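PDB 4YE5: peptidoglycan synthetase penicillin-binding protein 3 from Bifidobacterium adolescentis, which probably binds penicillin and cross-links peptidoglycan strands in cell-wall synthesis. Local coordinates for residues 521-526 with 532-537; 225-230 with 243-248; 413-418 with 505-510. All coordinates share one frame; numbering follows the deposited sequence.

All three contacts are buried and hold a helix, or the start of one, against the five-stranded antiparallel sheet of the transpeptidase domain. Contacts 1 and 2 share one face: their strands, 517-524 and 242-249, are neighbours, and Val-522 O probably accepts a hydrogen bond from Ile-244 N, 2.9 Å away. Contact 3 lies on the other face, where helix 408-419 packs on strand 501-510, itself the next strand beyond 517-524. Contact 1 is van der Waals packing of mostly aliphatic side chains, contact 2 is the smallest and rests on one threonine, and contact 3 mixes isoleucine packing with a serine hydroxyl. A probable hydrogen bond from Gln-248 NE2 to Asn-413 OD1 ties contact 2 to contact 3.

Contact 1: 521-526 with 532-537; sequences VVLKDP and GLTAGP
Val-521, Leu-523 and Pro-526 present a run of hydrocarbon to Thr-534 and Ala-535, and the contact is made entirely by van der Waals packing. Ala-535 sits over the strand: its CB lies 3.7 Å from the carbonyl oxygen Val-521 O and 3.9 Å from Val-521 CG1. That branch of the valine stands anti to the backbone N (chi1 170°), which turns it up to the methyl of the alanine. Leu-523 reaches further with one methyl, CD1, which meets Thr-534 CG2 at 3.7 Å, the two side chains crossing at about a right angle; the same methyl lies 3.8 Å from Ala-535 N. Beyond the strand end, the ring of Pro-526 slides past Thr-534 in the opposite direction, with Pro-526 CB 3.6 Å from Thr-534 CB.

The polar groups at this junction are served from nearby. Thr-534 OG1 is hydrogen-bonded to Gly-531 O, leaving its methyl to face Leu-523, while Ser-504 OG is hydrogen-bonded to both Gly-532 O and Ala-535 N and so ties this turn to the adjoining strand 501-510. Within the turn, Gly-536 N donates to Leu-533 O.

Strand 517-524 thus leads through a short loop into helix 535-549, which folds back over the sheet, the strand-to-C-terminal-helix connection of the penicillin-binding transpeptidase fold, related to that of the serine beta-lactamases.

Contact 2: 225-230 with 243-248; sequences WYTEKV and GIAMVQ
A small, buried helix-on-sheet contact joins Thr-227, on helix 221-238, to Ala-245 and Val-247 on strand 242-249. The threonine touches the strand chiefly through its methyl: Thr-227 CG2 meets Ala-245 CB at 3.6 Å, one methyl against another. A chi1 of -60° sets OG1 beside the backbone N and leaves CG2 opposite that N, where it meets the alanine. The hydroxyl branch is turned back along the helix, where Thr-227 OG1 is hydrogen-bonded to Val-223 O one turn earlier; this occupies the polar atom within an otherwise apolar interface. It still lies 4.2 Å from Val-247 CG2, a loose approach without polar character.

Helix 221-238 and strand 242-249 follow each other directly in the chain, and helices 221-238 and 535-549 form a layer on one face of the central antiparallel sheet, as in the penicillin-recognising enzymes. Ala-245 and Val-247, two residues apart, both point to this face, whereas Ile-244 and selenomethionine Met-246 point to the other. Ile-542 of helix 535-549 touches both Thr-227 and Val-247, and Ala-257 and Ala-259 of the edge strand also meet the threonine.

Contact 3: 413-418 with 505-510; sequences NAISVI and DYSTII
Ile-415 is the side chain of helix 413-418 that reaches both Ser-507 and Ile-509 on strand 505-510. Its CB already lies 3.8 Å from Ser-507 OG, and from there the two branches part. CG1, placed beside the backbone N by a chi1 of -67°, stays over the serine, 3.7 Å from Ser-507 OG. The other branch, CG2, trans to the main-chain nitrogen, bridges the two strand residues: it too approaches the hydroxyl, and it meets Ile-509 CG1 at 3.8 Å. At the tip, CD1 turns back from the serine, and nothing of strand 505-510 comes within 4.5 Å of it.

The serine oxygen is thus packed against hydrocarbon on the helix side, while its polar need is met within the sheet, where Ser-507 OG is hydrogen-bonded to Thr-520 OG1 of the adjoining strand. Here helix 408-419 lies against the central antiparallel sheet of the transpeptidase domain, on the face away from helices 221-238 and 535-549. The axes of segments 413-418 and 505-510 approach to 9.0 Å, their N-to-C directions 34° apart, and alternate strand residues, Ser-507 and Ile-509, face the helix. Ser-507 is also backbone-bonded to Lys-486, of a K(T/S)G-type pattern that, with Ser-287 and Lys-290 of an SxxK pattern, probably marks the active site; Ile-415 lies near this group without touching it.

One helical turn on, Ile-418 adds a looser contact, its CB 4.3 Å from Ile-509 CD1. That same methyl, Ile-509 CD1, also rests 3.9 Å from the backbone oxygen Ile-415 O. Leu-462 of helix 455-470 touches both Ile-418 and Ile-509, extending this apolar cluster to a further helix.

Contact 1: 521-526 with 532-537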
loop_
_atom_site.group_PDB
_atom_site.type_symbol
_atom_site.label_atom_id
_atom_site.label_comp_id
_atom_site.label_asym_id
_atom_site.label_seq_id
_atom_site.Cartn_x
_atom_site.Cartn_y
_atom_site.Cartn_z
ATOM N N VAL A 521 -4.197 15.813 0.952
ATOM C CA VAL A 521 -2.779 16.163 0.983
ATOM C C VAL A 521 -2.407 16.652 2.384
ATOM O O VAL A 521 -3.169 17.396 3.004
ATOM C CB VAL A 521 -2.443 17.250 -0.064
ATOM C CG1 VAL A 521 -0.994 17.805 0.148
ATOM C CG2 VAL A 521 -2.567 16.679 -1.475
ATOM N N VAL A 522 -1.258 16.209 2.887
ATOM C CA VAL A 522 -0.719 16.692 4.160
ATOM C C VAL A 522 0.731 17.100 3.958
ATOM O O VAL A 522 1.526 16.300 3.465
ATOM C CB VAL A 522 -0.783 15.583 5.250
ATOM C CG1 VAL A 522 -0.334 16.138 6.587
ATOM C CG2 VAL A 522 -2.217 15.009 5.342
ATOM N N LEU A 523 1.076 18.334 4.329
ATOM C CA LEU A 523 2.447 18.841 4.195
ATOM C C LEU A 523 2.940 19.302 5.546
ATOM O O LEU A 523 2.204 19.963 6.282
ATOM C CB LEU A 523 2.494 20.056 3.232
ATOM C CG LEU A 523 1.832 19.869 1.864
ATOM C CD1 LEU A 523 1.849 21.213 1.110
ATOM C CD2 LEU A 523 2.554 18.794 1.035
ATOM N N LYS A 524 4.184 18.974 5.870
ATOM C CA LYS A 524 4.785 19.422 7.122
ATOM C C LYS A 524 5.625 20.666 6.907
ATOM O O LYS A 524 6.493 20.688 6.043
ATOM C CB LYS A 524 5.641 18.328 7.768
ATOM C CG LYS A 524 6.245 18.778 9.131
ATOM C CD LYS A 524 6.924 17.614 9.883
ATOM C CE LYS A 524 7.647 18.156 11.138
ATOM N NZ LYS A 524 8.029 17.061 12.107
ATOM N N ASP A 525 5.336 21.699 7.690
ATOM C CA ASP A 525 6.053 22.963 7.624
ATOM C C ASP A 525 6.216 23.550 6.209
ATOM O O ASP A 525 7.338 23.883 5.808
ATOM C CB ASP A 525 7.427 22.797 8.286
ATOM C CG ASP A 525 7.325 22.623 9.803
ATOM O OD1 ASP A 525 6.382 23.178 10.408
ATOM O OD2 ASP A 525 8.194 21.940 10.392
ATOM N N PRO A 526 5.109 23.685 5.444
ATOM C CA PRO A 526 5.260 24.337 4.131
ATOM C C PRO A 526 5.645 25.814 4.260
ATOM O O PRO A 526 5.254 26.462 5.220
ATOM C CB PRO A 526 3.859 24.219 3.518
ATOM C CG PRO A 526 2.943 24.172 4.706
ATOM C CD PRO A 526 3.697 23.369 5.745
ATOM N N GLY A 532 -0.013 28.150 5.892
ATOM C CA GLY A 532 -0.646 26.945 6.394
ATOM C C GLY A 532 -1.764 26.399 5.525
ATOM O O GLY A 532 -2.336 25.348 5.843
ATOM N N LEU A 533 -2.067 27.085 4.423
ATOM C CA LEU A 533 -3.072 26.610 3.457
ATOM C C LEU A 533 -2.455 26.000 2.188
ATOM O O LEU A 533 -3.144 25.726 1.207
ATOM C CB LEU A 533 -4.018 27.763 3.082
ATOM C CG LEU A 533 -5.017 28.032 4.217
ATOM C CD1 LEU A 533 -5.509 29.449 4.178
ATOM C CD2 LEU A 533 -6.194 27.043 4.132
ATOM N N THR A 534 -1.150 25.784 2.219
ATOM C CA THR A 534 -0.426 25.280 1.057
ATOM C C THR A 534 -0.970 23.930 0.550
ATOM O O THR A 534 -0.934 23.658 -0.645
ATOM C CB THR A 534 1.087 25.181 1.360
ATOM O OG1 THR A 534 1.569 26.475 1.757
ATOM C CG2 THR A 534 1.867 24.755 0.120
ATOM N N ALA A 535 -1.482 23.090 1.442
ATOM C CA ALA A 535 -1.999 21.798 0.974
ATOM C C ALA A 535 -3.173 21.940 -0.008
ATOM O O ALA A 535 -3.373 21.077 -0.853
ATOM C CB ALA A 535 -2.363 20.869 2.144
ATOM N N GLY A 536 -3.927 23.034 0.088
ATOM C CA GLY A 536 -5.040 23.282 -0.832
ATOM C C GLY A 536 -4.705 23.277 -2.325
ATOM O O GLY A 536 -5.241 22.474 -3.076
ATOM N N PRO A 537 -3.826 24.187 -2.773
ATOM C CA PRO A 537 -3.459 24.229 -4.202
ATOM C C PRO A 537 -2.841 22.900 -4.655
ATOM O O PRO A 537 -2.991 22.518 -5.801
ATOM C CB PRO A 537 -2.397 25.333 -4.252
ATOM C CG PRO A 537 -2.783 26.266 -3.077
ATOM C CD PRO A 537 -3.231 25.295 -2.005
#

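Contact 2: 225-230 with 243-248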
loop_
_atom_site.group_PDB
_atom_site.type_symbol
_atom_site.label_atom_id
_atom_site.label_comp_id
_atom_site.label_asym_id
_atom_site.label_seq_id
_atom_site.Cartn_x
_atom_site.Cartn_y
_atom_site.Cartn_z
ATOM N N TRP A 225 2.302 8.073 -10.374
ATOM C CA TRP A 225 3.456 8.819 -10.877
ATOM C C TRP A 225 3.194 10.315 -10.830
ATOM O O TRP A 225 4.051 11.075 -10.377
ATOM C CB TRP A 225 3.838 8.415 -12.308
ATOM C CG TRP A 225 5.098 9.106 -12.779
ATOM C CD1 TRP A 225 6.385 8.639 -12.666
ATOM C CD2 TRP A 225 5.196 10.391 -13.419
ATOM N NE1 TRP A 225 7.265 9.550 -13.199
ATOM C CE2 TRP A 225 6.564 10.635 -13.660
ATOM C CE3 TRP A 225 4.260 11.362 -13.801
ATOM C CZ2 TRP A 225 7.019 11.809 -14.265
ATOM C CZ3 TRP A 225 4.718 12.530 -14.404
ATOM C CH2 TRP A 225 6.082 12.741 -14.627
ATOM N N TYR A 226 2.020 10.746 -11.293
ATOM C CA TYR A 226 1.743 12.193 -11.296
ATOM C C TYR A 226 1.647 12.755 -9.873
ATOM O O TYR A 226 2.072 13.882 -9.587
ATOM C CB TYR A 226 0.489 12.532 -12.104
ATOM C CG TYR A 226 0.386 14.014 -12.422
ATOM C CD1 TYR A 226 1.097 14.575 -13.488
ATOM C CD2 TYR A 226 -0.403 14.839 -11.662
ATOM C CE1 TYR A 226 1.013 15.939 -13.768
ATOM C CE2 TYR A 226 -0.481 16.210 -11.915
ATOM C CZ TYR A 226 0.216 16.752 -12.975
ATOM O OH TYR A 226 0.113 18.109 -13.229
ATOM N N THR A 227 1.077 11.967 -8.966
ATOM C CA THR A 227 0.938 12.432 -7.597
ATOM C C THR A 227 2.323 12.592 -6.948
ATOM O O THR A 227 2.578 13.581 -6.251
ATOM C CB THR A 227 0.061 11.466 -6.780
ATOM O OG1 THR A 227 -1.239 11.391 -7.390
ATOM C CG2 THR A 227 -0.082 11.970 -5.354
ATOM N N GLU A 228 3.215 11.635 -7.197
ATOM C CA GLU A 228 4.586 11.740 -6.687
ATOM C C GLU A 228 5.310 12.936 -7.306
ATOM O O GLU A 228 6.059 13.641 -6.626
ATOM C CB GLU A 228 5.367 10.435 -6.913
ATOM C CG GLU A 228 4.875 9.315 -5.993
ATOM C CD GLU A 228 5.604 7.983 -6.194
ATOM O OE1 GLU A 228 6.552 7.935 -6.991
ATOM O OE2 GLU A 228 5.231 7.003 -5.512
ATOM N N LYS A 229 5.055 13.173 -8.587
ATOM C CA LYS A 229 5.606 14.328 -9.289
ATOM C C LYS A 229 5.090 15.661 -8.682
ATOM O O LYS A 229 5.853 16.612 -8.476
ATOM C CB LYS A 229 5.254 14.248 -10.783
ATOM C CG LYS A 229 5.884 15.367 -11.637
ATOM C CD LYS A 229 7.401 15.213 -11.695
ATOM C CE LYS A 229 8.056 16.349 -12.486
ATOM N NZ LYS A 229 9.535 16.199 -12.469
ATOM N N VAL A 230 3.796 15.725 -8.389
ATOM C CA VAL A 230 3.243 16.917 -7.750
ATOM C C VAL A 230 3.883 17.137 -6.384
ATOM O O VAL A 230 4.227 18.260 -6.010
ATOM C CB VAL A 230 1.716 16.819 -7.590
ATOM C CG1 VAL A 230 1.209 17.884 -6.623
ATOM C CG2 VAL A 230 1.051 16.962 -8.961
ATOM N N GLY A 243 5.775 15.662 2.377
ATOM C CA GLY A 243 4.396 15.768 1.935
ATOM C C GLY A 243 3.892 14.369 1.635
ATOM O O GLY A 243 4.673 13.506 1.212
ATOM N N ILE A 244 2.608 14.132 1.887
ATOM C CA ILE A 244 1.988 12.855 1.515
ATOM C C ILE A 244 0.651 13.165 0.851
ATOM O O ILE A 244 0.066 14.213 1.098
ATOM C CB ILE A 244 1.791 11.920 2.742
ATOM C CG1 ILE A 244 0.713 12.441 3.669
ATOM C CG2 ILE A 244 3.107 11.713 3.534
ATOM C CD1 ILE A 244 0.765 11.830 5.102
ATOM N N ALA A 245 0.172 12.270 -0.007
ATOM C CA ALA A 245 -1.058 12.516 -0.752
ATOM C C ALA A 245 -1.713 11.195 -1.038
ATOM O O ALA A 245 -1.027 10.171 -1.200
ATOM C CB ALA A 245 -0.759 13.215 -2.081
HETATM N N MSE A 246 -3.033 11.216 -1.135
HETATM C CA MSE A 246 -3.798 10.005 -1.405
HETATM C C MSE A 246 -4.950 10.330 -2.326
HETATM O O MSE A 246 -5.563 11.393 -2.195
HETATM C CB MSE A 246 -4.357 9.449 -0.088
HETATM C CG MSE A 246 -5.191 8.220 -0.264
HETATM SE SE MSE A 246 -5.658 7.612 1.508
HETATM C CE MSE A 246 -6.453 5.957 1.026
ATOM N N VAL A 247 -5.248 9.426 -3.257
ATOM C CA VAL A 247 -6.418 9.577 -4.111
ATOM C C VAL A 247 -7.298 8.340 -3.949
ATOM O O VAL A 247 -6.827 7.213 -4.139
ATOM C CB VAL A 247 -6.033 9.720 -5.617
ATOM C CG1 VAL A 247 -7.312 9.771 -6.477
ATOM C CG2 VAL A 247 -5.168 10.957 -5.855
ATOM N N GLN A 248 -8.562 8.538 -3.597
ATOM C CA GLN A 248 -9.489 7.425 -3.408
ATOM C C GLN A 248 -10.719 7.542 -4.321
ATOM O O GLN A 248 -11.274 8.633 -4.483
ATOM C CB GLN A 248 -9.940 7.382 -1.928
ATOM C CG GLN A 248 -10.973 6.297 -1.606
ATOM C CD GLN A 248 -11.142 6.093 -0.120
ATOM O OE1 GLN A 248 -10.171 6.135 0.633
ATOM N NE2 GLN A 248 -12.373 5.884 0.315
#

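Contact 3: 413-418 with 505-510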
loop_
_atom_site.group_PDB
_atom_site.type_symbol
_atom_site.label_atom_id
_atom_site.label_comp_id
_atom_site.label_asym_id
_atom_site.label_seq_id
_atom_site.Cartn_x
_atom_site.Cartn_y
_atom_site.Cartn_z
ATOM N N ASN A 413 -10.904 8.231 4.219
ATOM C CA ASN A 413 -12.101 7.412 4.290
ATOM C C ASN A 413 -13.258 8.121 5.013
ATOM O O ASN A 413 -14.412 7.983 4.615
ATOM C CB ASN A 413 -11.838 6.051 4.952
ATOM C CG ASN A 413 -12.718 4.950 4.370
ATOM O OD1 ASN A 413 -13.128 5.027 3.204
ATOM N ND2 ASN A 413 -13.011 3.920 5.168
ATOM N N ALA A 414 -12.948 8.869 6.063
ATOM C CA ALA A 414 -13.988 9.610 6.799
ATOM C C ALA A 414 -14.630 10.664 5.897
ATOM O O ALA A 414 -15.848 10.815 5.852
ATOM C CB ALA A 414 -13.389 10.273 8.054
ATOM N N ILE A 415 -13.805 11.404 5.170
ATOM C CA ILE A 415 -14.329 12.363 4.203
ATOM C C ILE A 415 -15.125 11.690 3.075
ATOM O O ILE A 415 -16.130 12.235 2.595
ATOM C CB ILE A 415 -13.193 13.226 3.630
ATOM C CG1 ILE A 415 -12.622 14.115 4.748
ATOM C CG2 ILE A 415 -13.678 14.063 2.433
ATOM C CD1 ILE A 415 -13.657 15.092 5.352
ATOM N N SER A 416 -14.696 10.503 2.661
ATOM C CA SER A 416 -15.413 9.775 1.615
ATOM C C SER A 416 -16.863 9.522 2.026
ATOM O O SER A 416 -17.758 9.450 1.172
ATOM C CB SER A 416 -14.744 8.429 1.314
ATOM O OG SER A 416 -15.224 7.438 2.203
ATOM N N VAL A 417 -17.099 9.399 3.329
ATOM C CA VAL A 417 -18.466 9.140 3.825
ATOM C C VAL A 417 -19.426 10.235 3.354
ATOM O O VAL A 417 -20.560 9.952 2.942
ATOM C CB VAL A 417 -18.531 9.077 5.378
ATOM C CG1 VAL A 417 -19.984 9.104 5.868
ATOM C CG2 VAL A 417 -17.819 7.853 5.882
ATOM N N ILE A 418 -18.972 11.487 3.415
ATOM C CA ILE A 418 -19.789 12.611 2.943
ATOM C C ILE A 418 -19.991 12.577 1.418
ATOM O O ILE A 418 -21.020 13.011 0.892
ATOM C CB ILE A 418 -19.137 13.982 3.302
ATOM C CG1 ILE A 418 -18.721 14.039 4.780
ATOM C CG2 ILE A 418 -20.039 15.131 2.925
ATOM C CD1 ILE A 418 -19.822 13.673 5.767
ATOM N N ASP A 505 -3.161 20.397 6.220
ATOM C CA ASP A 505 -3.906 19.308 5.586
ATOM C C ASP A 505 -5.098 19.843 4.828
ATOM O O ASP A 505 -5.591 20.944 5.102
ATOM C CB ASP A 505 -4.276 18.147 6.548
ATOM C CG ASP A 505 -5.168 18.565 7.724
ATOM O OD1 ASP A 505 -5.469 19.756 7.876
ATOM O OD2 ASP A 505 -5.566 17.676 8.532
ATOM N N TYR A 506 -5.552 19.070 3.855
ATOM C CA TYR A 506 -6.599 19.546 2.973
ATOM C C TYR A 506 -7.169 18.323 2.304
ATOM O O TYR A 506 -6.420 17.486 1.825
ATOM C CB TYR A 506 -6.004 20.504 1.918
ATOM C CG TYR A 506 -7.010 21.479 1.295
ATOM C CD1 TYR A 506 -7.836 21.090 0.228
ATOM C CD2 TYR A 506 -7.108 22.796 1.751
ATOM C CE1 TYR A 506 -8.760 22.017 -0.360
ATOM C CE2 TYR A 506 -8.023 23.711 1.174
ATOM C CZ TYR A 506 -8.837 23.314 0.122
ATOM O OH TYR A 506 -9.740 24.232 -0.442
ATOM N N SER A 507 -8.490 18.208 2.294
ATOM C CA SER A 507 -9.124 17.064 1.691
ATOM C C SER A 507 -10.280 17.557 0.829
ATOM O O SER A 507 -11.132 18.327 1.282
ATOM C CB SER A 507 -9.584 16.078 2.765
ATOM O OG SER A 507 -10.082 14.892 2.168
ATOM N N THR A 508 -10.290 17.097 -0.417
ATOM C CA THR A 508 -11.207 17.585 -1.419
ATOM C C THR A 508 -12.030 16.454 -2.039
ATOM O O THR A 508 -11.493 15.387 -2.371
ATOM C CB THR A 508 -10.427 18.239 -2.579
ATOM O OG1 THR A 508 -9.619 19.306 -2.061
ATOM C CG2 THR A 508 -11.419 18.809 -3.598
ATOM N N ILE A 509 -13.321 16.706 -2.205
ATOM C CA ILE A 509 -14.217 15.802 -2.928
ATOM C C ILE A 509 -14.465 16.457 -4.272
ATOM O O ILE A 509 -14.824 17.628 -4.325
ATOM C CB ILE A 509 -15.577 15.675 -2.205
ATOM C CG1 ILE A 509 -15.379 15.030 -0.828
ATOM C CG2 ILE A 509 -16.553 14.892 -3.065
ATOM C CD1 ILE A 509 -16.564 15.260 0.160
ATOM N N ILE A 510 -14.265 15.724 -5.361
ATOM C CA ILE A 510 -14.370 16.343 -6.673
ATOM C C ILE A 510 -14.927 15.355 -7.728
ATOM O O ILE A 510 -14.630 14.164 -7.677
ATOM C CB ILE A 510 -12.980 16.912 -7.091
ATOM C CG1 ILE A 510 -13.097 17.793 -8.342
ATOM C CG2 ILE A 510 -11.959 15.777 -7.324
ATOM C CD1 ILE A 510 -11.771 18.384 -8.790
#